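Local coordinates for protein gamma-glutamyl-gamma-aminobutyrate hydrolase PuuD (PDB 6VTV) that hydrolyses the gamma-glutamyl linkage of gamma-glutamyl-gamma-aminobutyrate to release 4-aminobutanoate and glutamate, the last step of putrescine breakdown to 4-aminobutanoate, at residues Ala48-Glu60 with Ala92-Ile104. Residues are numbered along the deposited sequence; the frame is centred on the assembly and turned at random.
Sequences ALPHALAEPSLLE and ADPGRDLLSMAII
H51 and A54, in the 3-10 turn that follows strand 45-49, lie against G95 and L99 on the first turns of helix 94-109; the A54 and L99 CA atoms are 4.6 Å apart. The axis of helix segment 56-60 passes 11.3 Å from that of 94-104, at 50°. The H51 imidazole lies over the G95-R96 peptide, offset so that G95 C and R96 N fall near the ring's rim, with R96 N 3.2 Å from H51 CE1. Having no side chain, G95 lets the ring come this near. H51 NE2 is hydrogen-bonded to M18 O, which helps set the turn of the ring. D93 is the N-cap residue: its OD2 accepts from R96 N at 3.1 Å, from above the carboxylate plane, while OD1 accepts from R20 N. A chi1 of 177° sends the L99 branch towards the 3-10 turn, where CD2 lies 3.5 Å from both L49 O and P50 O and CD1 reaches A54 N; A54 CB packs on L99 CA (3.7 Å). Further along, L49 CD1 meets I103 CD1, and L59 CD2 packs on A102 CB. With no hydrogen bond across it, this contact within the class I amidotransferase-like fold rests on apolar packing and the imidazole over a peptide, while H51 and D93 tie it to strand 13-23 and R96 to P72 and E123, the R96 side chain about 8 Å from that of C118, the predicted nucleophile.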
ATOM      1  N   ALA B  48       0.939   3.035   2.756  1.00 21.43           N
ATOM      2  CA  ALA B  48       1.489   2.902   1.415  1.00 22.69           C
ATOM      3  C   ALA B  48       0.794   3.864   0.461  1.00 26.33           C
ATOM      4  O   ALA B  48      -0.431   4.016   0.493  1.00 25.15           O
ATOM      5  CB  ALA B  48       1.352   1.463   0.917  1.00 22.16           C
ATOM      6  N   LEU B  49       1.588   4.509  -0.392  1.00 24.39           N
ATOM      7  CA  LEU B  49       1.092   5.563  -1.269  1.00 26.61           C
ATOM      8  C   LEU B  49       1.057   5.084  -2.713  1.00 23.66           C
ATOM      9  O   LEU B  49       2.121   4.863  -3.313  1.00 21.60           O
ATOM     10  CB  LEU B  49       1.969   6.810  -1.145  1.00 24.84           C
ATOM     11  CG  LEU B  49       2.259   7.283   0.281  1.00 24.19           C
ATOM     12  CD1 LEU B  49       3.250   8.438   0.273  1.00 20.66           C
ATOM     13  CD2 LEU B  49       0.973   7.677   0.992  1.00 23.69           C
ATOM     14  N   PRO B  50      -0.120   4.917  -3.312  1.00 25.26           N
ATOM     15  CA  PRO B  50      -0.186   4.537  -4.727  1.00 23.37           C
ATOM     16  C   PRO B  50       0.262   5.671  -5.637  1.00 25.49           C
ATOM     17  O   PRO B  50       0.266   6.847  -5.267  1.00 25.11           O
ATOM     18  CB  PRO B  50      -1.667   4.208  -4.950  1.00 25.72           C
ATOM     19  CG  PRO B  50      -2.285   4.146  -3.585  1.00 29.05           C
ATOM     20  CD  PRO B  50      -1.452   5.000  -2.694  1.00 28.38           C
ATOM     21  N   HIS B  51       0.628   5.289  -6.866  1.00 22.96           N
ATOM     22  CA  HIS B  51       1.152   6.244  -7.836  1.00 26.69           C
ATOM     23  C   HIS B  51       0.118   7.281  -8.253  1.00 30.16           C
ATOM     24  O   HIS B  51       0.498   8.374  -8.686  1.00 32.17           O
ATOM     25  CB  HIS B  51       1.669   5.504  -9.072  1.00 27.68           C
ATOM     26  CG  HIS B  51       2.832   4.604  -8.793  1.00 27.66           C
ATOM     27  ND1 HIS B  51       3.301   3.689  -9.710  1.00 26.41           N
ATOM     28  CD2 HIS B  51       3.619   4.476  -7.698  1.00 25.64           C
ATOM     29  CE1 HIS B  51       4.327   3.036  -9.193  1.00 26.70           C
ATOM     30  NE2 HIS B  51       4.540   3.494  -7.973  1.00 26.94           N
ATOM     31  N   ALA B  52      -1.175   6.968  -8.135  1.00 28.56           N
ATOM     32  CA  ALA B  52      -2.206   7.939  -8.485  1.00 29.15           C
ATOM     33  C   ALA B  52      -2.173   9.164  -7.582  1.00 24.71           C
ATOM     34  O   ALA B  52      -2.682  10.222  -7.971  1.00 26.76           O
ATOM     35  CB  ALA B  52      -3.588   7.287  -8.427  1.00 28.46           C
ATOM     36  N   LEU B  53      -1.583   9.049  -6.391  1.00 22.86           N
ATOM     37  CA  LEU B  53      -1.475  10.181  -5.481  1.00 23.82           C
ATOM     38  C   LEU B  53      -0.503  11.242  -5.972  1.00 28.84           C
ATOM     39  O   LEU B  53      -0.439  12.321  -5.373  1.00 30.80           O
ATOM     40  CB  LEU B  53      -1.054   9.693  -4.094  1.00 22.80           C
ATOM     41  CG  LEU B  53      -2.057   8.758  -3.420  1.00 25.80           C
ATOM     42  CD1 LEU B  53      -1.648   8.485  -1.985  1.00 26.72           C
ATOM     43  CD2 LEU B  53      -3.456   9.347  -3.482  1.00 27.10           C
ATOM     44  N   ALA B  54       0.252  10.966  -7.040  1.00 28.87           N
ATOM     45  CA  ALA B  54       1.124  11.980  -7.619  1.00 32.89           C
ATOM     46  C   ALA B  54       0.336  13.146  -8.197  1.00 37.05           C
ATOM     47  O   ALA B  54       0.927  14.189  -8.498  1.00 38.76           O
ATOM     48  CB  ALA B  54       2.008  11.361  -8.701  1.00 32.22           C
ATOM     49  N   GLU B  55      -0.972  12.988  -8.368  1.00 35.12           N
ATOM     50  CA  GLU B  55      -1.812  14.091  -8.807  1.00 36.00           C
ATOM     51  C   GLU B  55      -1.680  15.249  -7.820  1.00 35.68           C
ATOM     52  O   GLU B  55      -1.823  15.042  -6.607  1.00 37.03           O
ATOM     53  CB  GLU B  55      -3.267  13.631  -8.916  1.00 37.81           C
ATOM     54  CG  GLU B  55      -4.101  14.398  -9.928  1.00 47.21           C
ATOM     55  CD  GLU B  55      -4.424  15.801  -9.466  1.00 54.60           C
ATOM     56  OE1 GLU B  55      -4.728  15.970  -8.268  1.00 56.27           O
ATOM     57  OE2 GLU B  55      -4.374  16.733 -10.296  1.00 58.45           O
ATOM     58  N   PRO B  56      -1.392  16.467  -8.291  1.00 40.82           N
ATOM     59  CA  PRO B  56      -1.069  17.559  -7.355  1.00 43.78           C
ATOM     60  C   PRO B  56      -2.154  17.851  -6.331  1.00 41.40           C
ATOM     61  O   PRO B  56      -1.835  18.079  -5.157  1.00 38.86           O
ATOM     62  CB  PRO B  56      -0.839  18.752  -8.293  1.00 47.29           C
ATOM     63  CG  PRO B  56      -0.381  18.133  -9.571  1.00 44.83           C
ATOM     64  CD  PRO B  56      -1.155  16.850  -9.694  1.00 40.13           C
ATOM     65  N   SER B  57      -3.428  17.851  -6.732  1.00 36.45           N
ATOM     66  CA  SER B  57      -4.486  18.184  -5.783  1.00 43.19           C
ATOM     67  C   SER B  57      -4.617  17.131  -4.689  1.00 38.26           C
ATOM     68  O   SER B  57      -4.951  17.466  -3.547  1.00 40.91           O
ATOM     69  CB  SER B  57      -5.820  18.364  -6.512  1.00 49.63           C
ATOM     70  OG  SER B  57      -6.315  17.127  -6.992  1.00 54.67           O
ATOM     71  N   LEU B  58      -4.354  15.864  -5.010  1.00 33.49           N
ATOM     72  CA  LEU B  58      -4.395  14.822  -3.990  1.00 34.11           C
ATOM     73  C   LEU B  58      -3.151  14.852  -3.110  1.00 34.49           C
ATOM     74  O   LEU B  58      -3.241  14.636  -1.896  1.00 34.28           O
ATOM     75  CB  LEU B  58      -4.547  13.448  -4.644  1.00 31.74           C
ATOM     76  CG  LEU B  58      -5.771  13.234  -5.532  1.00 35.87           C
ATOM     77  CD1 LEU B  58      -5.829  11.793  -6.003  1.00 35.88           C
ATOM     78  CD2 LEU B  58      -7.046  13.609  -4.792  1.00 36.77           C
ATOM     79  N   LEU B  59      -1.985  15.117  -3.704  1.00 30.80           N
ATOM     80  CA  LEU B  59      -0.748  15.145  -2.932  1.00 29.51           C
ATOM     81  C   LEU B  59      -0.761  16.268  -1.903  1.00 30.80           C
ATOM     82  O   LEU B  59      -0.335  16.075  -0.758  1.00 30.44           O
ATOM     83  CB  LEU B  59       0.451  15.290  -3.869  1.00 30.83           C
ATOM     84  CG  LEU B  59       1.827  14.982  -3.276  1.00 35.69           C
ATOM     85  CD1 LEU B  59       1.945  13.509  -2.929  1.00 34.41           C
ATOM     86  CD2 LEU B  59       2.930  15.405  -4.236  1.00 37.77           C
ATOM     87  N   GLU B  60      -1.250  17.450  -2.291  1.00 33.90           N
ATOM     88  CA  GLU B  60      -1.288  18.577  -1.364  1.00 40.50           C
ATOM     89  C   GLU B  60      -2.195  18.298  -0.173  1.00 41.04           C
ATOM     90  O   GLU B  60      -1.933  18.785   0.933  1.00 41.27           O
ATOM     91  CB  GLU B  60      -1.743  19.842  -2.091  1.00 51.35           C
ATOM     92  CG  GLU B  60      -0.716  20.411  -3.057  1.00 63.54           C
ATOM     93  CD  GLU B  60       0.376  21.194  -2.354  1.00 70.96           C
ATOM     94  OE1 GLU B  60       1.481  20.641  -2.171  1.00 69.93           O
ATOM     95  OE2 GLU B  60       0.131  22.363  -1.987  1.00 75.88           O
ATOM     96  N   ALA B  92      11.687  -0.230 -16.079  1.00 39.38           N
ATOM     97  CA  ALA B  92      11.311   1.124 -15.710  1.00 35.96           C
ATOM     98  C   ALA B  92       9.991   1.116 -14.949  1.00 38.32           C
ATOM     99  O   ALA B  92       9.167   0.209 -15.091  1.00 29.22           O
ATOM    100  CB  ALA B  92      11.198   2.016 -16.949  1.00 33.48           C
ATOM    101  N   ASP B  93       9.802   2.144 -14.128  1.00 25.74           N
ATOM    102  CA  ASP B  93       8.556   2.346 -13.386  1.00 25.92           C
ATOM    103  C   ASP B  93       8.212   3.823 -13.471  1.00 24.99           C
ATOM    104  O   ASP B  93       8.429   4.585 -12.521  1.00 24.24           O
ATOM    105  CB  ASP B  93       8.694   1.878 -11.934  1.00 30.37           C
ATOM    106  CG  ASP B  93       7.362   1.841 -11.196  1.00 32.69           C
ATOM    107  OD1 ASP B  93       7.299   1.193 -10.128  1.00 28.80           O
ATOM    108  OD2 ASP B  93       6.381   2.443 -11.677  1.00 26.89           O
ATOM    109  N   PRO B  94       7.676   4.269 -14.610  1.00 26.07           N
ATOM    110  CA  PRO B  94       7.389   5.704 -14.772  1.00 27.18           C
ATOM    111  C   PRO B  94       6.419   6.247 -13.740  1.00 27.78           C
ATOM    112  O   PRO B  94       6.540   7.415 -13.346  1.00 26.99           O
ATOM    113  CB  PRO B  94       6.809   5.782 -16.193  1.00 29.92           C
ATOM    114  CG  PRO B  94       7.359   4.569 -16.889  1.00 31.67           C
ATOM    115  CD  PRO B  94       7.377   3.505 -15.833  1.00 28.69           C
ATOM    116  N   GLY B  95       5.467   5.433 -13.281  1.00 26.84           N
ATOM    117  CA  GLY B  95       4.540   5.897 -12.262  1.00 27.15           C
ATOM    118  C   GLY B  95       5.227   6.211 -10.947  1.00 25.46           C
ATOM    119  O   GLY B  95       4.954   7.240 -10.325  1.00 25.03           O
ATOM    120  N   ARG B  96       6.130   5.330 -10.507  1.00 27.06           N
ATOM    121  CA  ARG B  96       6.884   5.607  -9.288  1.00 26.75           C
ATOM    122  C   ARG B  96       7.786   6.821  -9.465  1.00 27.61           C
ATOM    123  O   ARG B  96       7.910   7.644  -8.550  1.00 27.29           O
ATOM    124  CB  ARG B  96       7.703   4.385  -8.876  1.00 25.55           C
ATOM    125  CG  ARG B  96       8.880   4.739  -7.980  1.00 26.01           C
ATOM    126  CD  ARG B  96       9.107   3.731  -6.873  1.00 27.24           C
ATOM    127  NE  ARG B  96      10.121   4.212  -5.938  1.00 30.44           N
ATOM    128  CZ  ARG B  96      10.608   3.504  -4.925  1.00 26.94           C
ATOM    129  NH1 ARG B  96      10.178   2.271  -4.706  1.00 25.55           N
ATOM    130  NH2 ARG B  96      11.528   4.034  -4.129  1.00 29.61           N
ATOM    131  N   ASP B  97       8.427   6.944 -10.632  1.00 28.08           N
ATOM    132  CA  ASP B  97       9.212   8.135 -10.937  1.00 24.86           C
ATOM    133  C   ASP B  97       8.389   9.399 -10.729  1.00 24.83           C
ATOM    134  O   ASP B  97       8.841  10.356 -10.091  1.00 25.68           O
ATOM    135  CB  ASP B  97       9.722   8.073 -12.378  1.00 25.09           C
ATOM    136  CG  ASP B  97      10.912   7.153 -12.543  1.00 28.85           C
ATOM    137  OD1 ASP B  97      11.382   6.585 -11.533  1.00 27.95           O
ATOM    138  OD2 ASP B  97      11.377   6.998 -13.692  1.00 25.87           O
ATOM    139  N   LEU B  98       7.167   9.411 -11.264  1.00 25.60           N
ATOM    140  CA  LEU B  98       6.301  10.578 -11.135  1.00 27.86           C
ATOM    141  C   LEU B  98       6.013  10.892  -9.672  1.00 31.91           C
ATOM    142  O   LEU B  98       6.153  12.039  -9.230  1.00 24.04           O
ATOM    143  CB  LEU B  98       5.001  10.342 -11.901  1.00 27.09           C
ATOM    144  CG  LEU B  98       4.211  11.573 -12.337  1.00 33.66           C
ATOM    145  CD1 LEU B  98       4.986  12.381 -13.369  1.00 34.66           C
ATOM    146  CD2 LEU B  98       2.853  11.151 -12.879  1.00 37.98           C
ATOM    147  N   LEU B  99       5.612   9.877  -8.901  1.00 26.23           N
ATOM    148  CA  LEU B  99       5.285  10.097  -7.495  1.00 23.56           C
ATOM    149  C   LEU B  99       6.525  10.452  -6.682  1.00 23.91           C
ATOM    150  O   LEU B  99       6.478  11.343  -5.827  1.00 24.28           O
ATOM    151  CB  LEU B  99       4.599   8.860  -6.914  1.00 24.13           C
ATOM    152  CG  LEU B  99       4.255   8.924  -5.424  1.00 27.76           C
ATOM    153  CD1 LEU B  99       3.286  10.064  -5.144  1.00 26.22           C
ATOM    154  CD2 LEU B  99       3.688   7.597  -4.929  1.00 25.34           C
ATOM    155  N   SER B 100       7.644   9.768  -6.938  1.00 25.61           N
ATOM    156  CA  SER B 100       8.860  10.011  -6.167  1.00 25.46           C
ATOM    157  C   SER B 100       9.364  11.434  -6.364  1.00 25.64           C
ATOM    158  O   SER B 100       9.684  12.129  -5.393  1.00 24.31           O
ATOM    159  CB  SER B 100       9.940   9.004  -6.559  1.00 31.82           C
ATOM    160  OG  SER B 100       9.579   7.691  -6.165  1.00 41.22           O
ATOM    161  N   MET B 101       9.449  11.884  -7.619  1.00 23.87           N
ATOM    162  CA  MET B 101       9.914  13.241  -7.883  1.00 29.17           C
ATOM    163  C   MET B 101       9.004  14.273  -7.230  1.00 30.69           C
ATOM    164  O   MET B 101       9.482  15.249  -6.639  1.00 31.92           O
ATOM    165  CB  MET B 101      10.006  13.489  -9.390  1.00 30.82           C
ATOM    166  CG  MET B 101      11.021  12.619 -10.116  1.00 35.71           C
ATOM    167  SD  MET B 101      12.695  12.787  -9.472  1.00 35.72           S
ATOM    168  CE  MET B 101      13.023  11.105  -8.951  1.00 35.53           C
ATOM    169  N   ALA B 102       7.689  14.067  -7.313  1.00 26.04           N
ATOM    170  CA  ALA B 102       6.754  15.044  -6.765  1.00 25.04           C
ATOM    171  C   ALA B 102       6.825  15.086  -5.243  1.00 24.68           C
ATOM    172  O   ALA B 102       6.848  16.166  -4.642  1.00 25.86           O
ATOM    173  CB  ALA B 102       5.332  14.730  -7.232  1.00 26.47           C
ATOM    174  N   ILE B 103       6.870  13.918  -4.600  1.00 23.44           N
ATOM    175  CA  ILE B 103       6.813  13.901  -3.143  1.00 31.19           C
ATOM    176  C   ILE B 103       8.153  14.299  -2.525  1.00 29.62           C
ATOM    177  O   ILE B 103       8.187  14.813  -1.401  1.00 30.33           O
ATOM    178  CB  ILE B 103       6.332  12.529  -2.641  1.00 27.75           C
ATOM    179  CG1 ILE B 103       5.736  12.660  -1.238  1.00 26.35           C
ATOM    180  CG2 ILE B 103       7.462  11.507  -2.661  1.00 25.15           C
ATOM    181  CD1 ILE B 103       4.821  11.522  -0.857  1.00 27.46           C
ATOM    182  N   ILE B 104       9.267  14.090  -3.230  1.00 23.28           N
ATOM    183  CA  ILE B 104      10.554  14.565  -2.725  1.00 22.23           C
ATOM    184  C   ILE B 104      10.590  16.088  -2.721  1.00 26.68           C
ATOM    185  O   ILE B 104      10.891  16.715  -1.700  1.00 35.70           O
ATOM    186  CB  ILE B 104      11.716  13.980  -3.549  1.00 22.15           C
ATOM    187  CG1 ILE B 104      11.890  12.486  -3.273  1.00 24.01           C
ATOM    188  CG2 ILE B 104      13.009  14.722  -3.242  1.00 24.14           C
ATOM    189  CD1 ILE B 104      12.821  11.803  -4.254  1.00 28.28           C
TER